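Long-range contact in alpha-1,3-glucanase (Paenibacillus glycanilyticus, PDB 6K0P), which probably hydrolyses the alpha-1,3-glucosidic links of alpha-1,3-glucan, as a glycoside hydrolase of family 87, and binds the disaccharide nigerose: residues K455-I467 / I479-M493. The protein carries 1 engineered substitution. Residues are numbered along the deposited sequence; the frame is centred on the assembly and turned at random.
With GLC (alpha-D-glucopyranose), chain C; SO4 (sulfate ion), chain I.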
loop_
_atom_site.group_PDB
_atom_site.type_symbol
_atom_site.label_atom_id
_atom_site.label_comp_id
_atom_site.label_asym_id
_atom_site.label_seq_id
_atom_site.Cartn_x
_atom_site.Cartn_y
_atom_site.Cartn_z
ATOM N N LYS A 455 22.057 16.571 -10.982
ATOM C CA LYS A 455 21.525 15.549 -11.872
ATOM C C LYS A 455 22.333 14.271 -11.735
ATOM O O LYS A 455 23.566 14.292 -11.799
ATOM C CB LYS A 455 21.546 16.031 -13.324
ATOM C CG LYS A 455 20.715 15.173 -14.270
ATOM C CD LYS A 455 20.597 15.826 -15.631
ATOM C CE LYS A 455 20.056 14.859 -16.667
ATOM N NZ LYS A 455 18.618 14.563 -16.460
ATOM N N ILE A 456 21.631 13.157 -11.545
ATOM C CA ILE A 456 22.268 11.853 -11.413
ATOM C C ILE A 456 21.747 10.829 -12.401
ATOM O O ILE A 456 22.399 9.790 -12.584
ATOM C CB ILE A 456 22.186 11.305 -9.973
ATOM C CG1 ILE A 456 20.734 11.253 -9.520
ATOM C CG2 ILE A 456 22.999 12.170 -9.030
ATOM C CD1 ILE A 456 20.559 10.715 -8.105
ATOM N N ASN A 457 20.609 11.078 -13.034
ATOM C CA ASN A 457 20.016 10.163 -14.006
ATOM C C ASN A 457 18.935 10.928 -14.765
ATOM O O ASN A 457 18.769 12.143 -14.592
ATOM C CB ASN A 457 19.518 8.871 -13.348
ATOM C CG ASN A 457 18.444 9.116 -12.284
ATOM O OD1 ASN A 457 17.666 10.062 -12.372
ATOM N ND2 ASN A 457 18.402 8.249 -11.282
ATOM N N GLU A 458 18.190 10.218 -15.601
ATOM C CA GLU A 458 17.212 10.851 -16.472
ATOM C C GLU A 458 15.924 11.232 -15.756
ATOM O O GLU A 458 15.020 11.795 -16.389
ATOM C CB GLU A 458 16.873 9.902 -17.616
ATOM C CG GLU A 458 16.304 8.578 -17.124
ATOM C CD GLU A 458 17.323 7.439 -17.132
ATOM O OE1 GLU A 458 18.331 7.499 -16.375
ATOM O OE2 GLU A 458 17.103 6.474 -17.900
ATOM N N TYR A 459 15.810 10.953 -14.469
ATOM C CA TYR A 459 14.558 11.148 -13.759
ATOM C C TYR A 459 14.688 12.265 -12.738
ATOM O O TYR A 459 15.786 12.725 -12.397
ATOM C CB TYR A 459 14.187 9.877 -12.991
ATOM C CG TYR A 459 14.087 8.619 -13.805
ATOM C CD1 TYR A 459 12.946 8.342 -14.538
ATOM C CD2 TYR A 459 15.114 7.679 -13.792
ATOM C CE1 TYR A 459 12.830 7.165 -15.266
ATOM C CE2 TYR A 459 15.011 6.497 -14.518
ATOM C CZ TYR A 459 13.866 6.252 -15.247
ATOM O OH TYR A 459 13.753 5.078 -15.964
ATOM N N GLN A 460 13.532 12.690 -12.236
ATOM C CA GLN A 460 13.510 13.357 -10.944
ATOM C C GLN A 460 13.658 12.305 -9.852
ATOM O O GLN A 460 13.330 11.132 -10.048
ATOM C CB GLN A 460 12.228 14.170 -10.779
ATOM C CG GLN A 460 12.235 15.451 -11.615
ATOM C CD GLN A 460 10.917 16.181 -11.558
ATOM O OE1 GLN A 460 10.349 16.353 -10.479
ATOM N NE2 GLN A 460 10.404 16.594 -12.716
ATOM N N ASN A 461 14.203 12.726 -8.710
ATOM C CA ASN A 461 14.658 11.805 -7.679
ATOM C C ASN A 461 13.986 12.176 -6.371
ATOM O O ASN A 461 14.069 13.330 -5.938
ATOM C CB ASN A 461 16.182 11.889 -7.541
ATOM C CG ASN A 461 16.889 11.780 -8.888
ATOM O OD1 ASN A 461 17.693 12.637 -9.248
ATOM N ND2 ASN A 461 16.582 10.730 -9.641
ATOM N N PHE A 462 13.319 11.208 -5.746
ATOM C CA PHE A 462 12.392 11.497 -4.659
ATOM C C PHE A 462 12.903 11.020 -3.311
ATOM O O PHE A 462 13.399 9.896 -3.186
ATOM C CB PHE A 462 11.000 10.965 -5.010
ATOM C CG PHE A 462 10.395 11.749 -6.105
ATOM C CD1 PHE A 462 9.718 12.923 -5.821
ATOM C CD2 PHE A 462 10.638 11.415 -7.433
ATOM C CE1 PHE A 462 9.229 13.720 -6.839
ATOM C CE2 PHE A 462 10.150 12.201 -8.456
ATOM C CZ PHE A 462 9.453 13.361 -8.165
ATOM N N GLY A 463 12.799 11.901 -2.310
ATOM C CA GLY A 463 13.169 11.577 -0.953
ATOM C C GLY A 463 12.100 10.761 -0.252
ATOM O O GLY A 463 11.012 10.520 -0.777
ATOM N N ALA A 464 12.432 10.340 0.973
ATOM C CA ALA A 464 11.487 9.569 1.778
ATOM C C ALA A 464 10.226 10.367 2.071
ATOM O O ALA A 464 9.117 9.812 2.081
ATOM C CB ALA A 464 12.143 9.125 3.086
ATOM N N ILE A 465 10.374 11.665 2.340
ATOM C CA ILE A 465 9.248 12.581 2.475
ATOM C C ILE A 465 9.476 13.729 1.512
ATOM O O ILE A 465 10.546 14.358 1.524
ATOM C CB ILE A 465 9.080 13.113 3.913
ATOM C CG1 ILE A 465 8.946 11.950 4.899
ATOM C CG2 ILE A 465 7.853 14.049 3.998
ATOM C CD1 ILE A 465 8.724 12.382 6.353
ATOM N N TRP A 466 8.484 13.987 0.669
ATOM C CA TRP A 466 8.513 15.071 -0.302
ATOM C C TRP A 466 7.503 16.117 0.137
ATOM O O TRP A 466 6.305 15.824 0.240
ATOM C CB TRP A 466 8.155 14.523 -1.682
ATOM C CG TRP A 466 8.211 15.487 -2.839
ATOM C CD1 TRP A 466 9.048 16.561 -3.001
ATOM C CD2 TRP A 466 7.408 15.425 -4.018
ATOM N NE1 TRP A 466 8.800 17.170 -4.207
ATOM C CE2 TRP A 466 7.799 16.489 -4.853
ATOM C CE3 TRP A 466 6.388 14.567 -4.447
ATOM C CZ2 TRP A 466 7.203 16.720 -6.098
ATOM C CZ3 TRP A 466 5.795 14.792 -5.678
ATOM C CH2 TRP A 466 6.201 15.861 -6.487
ATOM N N ILE A 467 7.991 17.322 0.415
ATOM C CA ILE A 467 7.156 18.464 0.761
ATOM C C ILE A 467 7.147 19.360 -0.468
ATOM O O ILE A 467 8.147 20.033 -0.757
ATOM C CB ILE A 467 7.682 19.208 1.992
ATOM C CG1 ILE A 467 7.871 18.258 3.190
ATOM C CG2 ILE A 467 6.715 20.340 2.353
ATOM C CD1 ILE A 467 9.277 17.628 3.297
ATOM N N ILE A 479 5.659 17.522 10.944
ATOM C CA ILE A 479 6.236 16.192 10.740
ATOM C C ILE A 479 7.041 15.885 11.990
ATOM O O ILE A 479 8.048 16.550 12.257
ATOM C CB ILE A 479 7.130 16.137 9.491
ATOM C CG1 ILE A 479 6.311 16.403 8.221
ATOM C CG2 ILE A 479 7.862 14.791 9.403
ATOM C CD1 ILE A 479 7.131 16.853 7.025
ATOM N N LYS A 480 6.608 14.899 12.769
ATOM C CA LYS A 480 7.283 14.650 14.032
ATOM C C LYS A 480 7.379 13.163 14.326
ATOM O O LYS A 480 6.509 12.377 13.939
ATOM C CB LYS A 480 6.621 15.406 15.191
ATOM C CG LYS A 480 5.168 15.080 15.448
ATOM C CD LYS A 480 4.658 15.885 16.647
ATOM C CE LYS A 480 3.161 15.739 16.842
ATOM N NZ LYS A 480 2.685 16.507 18.042
ATOM N N ASN A 481 8.464 12.794 15.014
ATOM C CA ASN A 481 8.685 11.429 15.502
ATOM C C ASN A 481 8.805 10.431 14.347
ATOM O O ASN A 481 8.062 9.455 14.245
ATOM C CB ASN A 481 7.605 11.032 16.514
ATOM C CG ASN A 481 7.516 12.020 17.656
ATOM O OD1 ASN A 481 8.522 12.331 18.284
ATOM N ND2 ASN A 481 6.320 12.543 17.910
ATOM N N VAL A 482 9.770 10.688 13.470
ATOM C CA VAL A 482 9.933 9.913 12.246
ATOM C C VAL A 482 11.338 9.337 12.192
ATOM O O VAL A 482 12.320 10.055 12.406
ATOM C CB VAL A 482 9.656 10.760 10.992
ATOM C CG1 VAL A 482 9.858 9.902 9.728
ATOM C CG2 VAL A 482 8.256 11.318 11.022
ATOM N N ASP A 483 11.432 8.055 11.875
ATOM C CA ASP A 483 12.706 7.414 11.589
ATOM C C ASP A 483 12.735 7.049 10.113
ATOM O O ASP A 483 11.856 6.323 9.630
ATOM C CB ASP A 483 12.898 6.180 12.462
ATOM C CG ASP A 483 13.027 6.537 13.918
ATOM O OD1 ASP A 483 13.862 7.405 14.229
ATOM O OD2 ASP A 483 12.272 5.990 14.745
ATOM N N ILE A 484 13.740 7.549 9.404
ATOM C CA ILE A 484 13.894 7.327 7.970
ATOM C C ILE A 484 15.172 6.521 7.791
ATOM O O ILE A 484 16.280 7.028 8.028
ATOM C CB ILE A 484 13.943 8.645 7.190
ATOM C CG1 ILE A 484 12.584 9.348 7.285
ATOM C CG2 ILE A 484 14.323 8.396 5.741
ATOM C CD1 ILE A 484 12.591 10.795 6.808
ATOM N N ASN A 485 15.029 5.262 7.402
ATOM C CA ASN A 485 16.155 4.340 7.337
ATOM C C ASN A 485 16.466 4.019 5.887
ATOM O O ASN A 485 15.581 3.573 5.150
ATOM C CB ASN A 485 15.830 3.057 8.096
ATOM C CG ASN A 485 15.576 3.312 9.558
ATOM O OD1 ASN A 485 16.399 3.929 10.240
ATOM N ND2 ASN A 485 14.429 2.860 10.048
ATOM N N ASN A 486 17.718 4.243 5.490
ATOM C CA ASN A 486 18.212 3.873 4.172
ATOM C C ASN A 486 17.298 4.350 3.041
ATOM O O ASN A 486 16.934 3.567 2.157
ATOM C CB ASN A 486 18.410 2.363 4.106
ATOM C CG ASN A 486 19.206 1.913 2.892
ATOM O OD1 ASN A 486 19.914 2.703 2.263
ATOM N ND2 ASN A 486 19.089 0.631 2.556
ATOM N N PRO A 487 16.897 5.624 3.036
ATOM C CA PRO A 487 16.106 6.117 1.905
ATOM C C PRO A 487 16.935 6.016 0.638
ATOM O O PRO A 487 18.166 6.098 0.680
ATOM C CB PRO A 487 15.838 7.579 2.269
ATOM C CG PRO A 487 17.033 7.978 3.080
ATOM C CD PRO A 487 17.394 6.735 3.876
ATOM N N VAL A 488 16.248 5.840 -0.497
ATOM C CA VAL A 488 16.950 5.660 -1.769
ATOM C C VAL A 488 17.926 6.805 -2.017
ATOM O O VAL A 488 19.081 6.584 -2.409
ATOM C CB VAL A 488 15.946 5.491 -2.926
ATOM C CG1 VAL A 488 16.683 5.314 -4.262
ATOM C CG2 VAL A 488 15.045 4.295 -2.655
ATOM N N TYR A 489 17.487 8.043 -1.766
ATOM C CA TYR A 489 18.278 9.231 -2.068
ATOM C C TYR A 489 18.393 10.192 -0.890
ATOM O O TYR A 489 19.507 10.590 -0.525
ATOM C CB TYR A 489 17.649 9.980 -3.240
ATOM C CG TYR A 489 17.671 9.235 -4.553
ATOM C CD1 TYR A 489 18.866 8.782 -5.098
ATOM C CD2 TYR A 489 16.496 9.008 -5.264
ATOM C CE1 TYR A 489 18.888 8.114 -6.313
ATOM C CE2 TYR A 489 16.507 8.345 -6.475
ATOM C CZ TYR A 489 17.708 7.903 -6.994
ATOM O OH TYR A 489 17.727 7.246 -8.201
ATOM N N PHE A 490 17.259 10.598 -0.310
ATOM C CA PHE A 490 17.228 11.690 0.662
ATOM C C PHE A 490 16.216 11.388 1.754
ATOM O O PHE A 490 15.257 10.651 1.543
ATOM C CB PHE A 490 16.834 13.060 0.046
ATOM C CG PHE A 490 17.212 13.226 -1.404
ATOM C CD1 PHE A 490 18.531 13.466 -1.775
ATOM C CD2 PHE A 490 16.242 13.174 -2.395
ATOM C CE1 PHE A 490 18.872 13.623 -3.113
ATOM C CE2 PHE A 490 16.577 13.333 -3.737
ATOM C CZ PHE A 490 17.896 13.563 -4.095
ATOM N N GLY A 491 16.405 12.011 2.918
ATOM C CA GLY A 491 15.417 11.923 3.974
ATOM C C GLY A 491 14.232 12.830 3.715
ATOM O O GLY A 491 13.098 12.363 3.550
ATOM N N LEU A 492 14.480 14.139 3.664
ATOM C CA LEU A 492 13.436 15.139 3.474
ATOM C C LEU A 492 13.771 15.957 2.237
ATOM O O LEU A 492 14.911 16.402 2.077
ATOM C CB LEU A 492 13.362 16.066 4.696
ATOM C CG LEU A 492 13.246 15.365 6.047
ATOM C CD1 LEU A 492 13.402 16.348 7.220
ATOM C CD2 LEU A 492 11.907 14.634 6.126
ATOM N N MET A 493 12.786 16.156 1.364
ATOM C CA MET A 493 12.999 16.846 0.100
ATOM C C MET A 493 11.945 17.940 -0.026
ATOM O O MET A 493 10.747 17.648 -0.114
ATOM C CB MET A 493 12.905 15.850 -1.055
ATOM C CG MET A 493 13.012 16.464 -2.437
ATOM S SD MET A 493 13.151 15.144 -3.660
ATOM C CE MET A 493 12.179 15.797 -5.017
HETATM C C1 GLC C . 6.988 17.364 -13.714
HETATM C C2 GLC C . 5.594 16.854 -13.911
HETATM C C3 GLC C . 4.628 17.316 -12.852
HETATM C C4 GLC C . 5.233 17.021 -11.506
HETATM C C5 GLC C . 6.538 17.782 -11.424
HETATM C C6 GLC C . 7.214 17.507 -10.111
HETATM O O1 GLC C . 6.981 18.620 -14.041
HETATM O O2 GLC C . 5.115 17.194 -15.200
HETATM O O3 GLC C . 3.566 16.397 -12.919
HETATM O O4 GLC C . 4.371 17.423 -10.444
HETATM O O5 GLC C . 7.415 17.322 -12.403
HETATM O O6 GLC C . 8.503 18.043 -10.010
HETATM S S SO4 I . 25.247 18.901 -11.086
HETATM O O1 SO4 I . 24.371 18.203 -12.037
HETATM O O2 SO4 I . 26.420 19.436 -11.779
HETATM O O3 SO4 I . 24.515 20.008 -10.462
HETATM O O4 SO4 I . 25.696 17.967 -10.054
HETATM O O HOH W 1 14.791 8.726 -1.133
#
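M493 N donates to I465 O (2.9 Å), joining two successive coils of a right-handed parallel beta-helix, the pectate-lyase-like fold of this catalytic domain. I465 and W466 pair in parallel with L492 and M493, and I467 N donates to M493 O (2.8 Å). Inside the coil, I465 CD1 packs against L492 CD2 and I479 CG2, while A464 CB meets I484 CG2 at 3.5 Å. On the other face of the strands, with CG trans to N (chi1 176°), M493 runs alongside W466, and the bend at its end brings CE to 3.7 Å from W466 NE1. Its SD makes oblique Met-aromatic contacts with the F462 and W466 rings and accepts a weak hydrogen bond from G463 N. Farther along, N461 CB sits over one face of the Y489 ring, 4.0 Å from its centroid, and I456 CD1 touches Y489 CE1. D445 receives both Y489 OH and N461 ND2; a leucine in place of Y489 would probably leave N461 CB without its aromatic cover and D445 short of one donor. N457 OD1, closing an Asx turn with Y459 N, also accepts a nearly straight hydrogen bond from N461 ND2 (169°). Beside F462, Q460 turns to the sugar, its NE2 donating to glucose O5 at 3.1 Å.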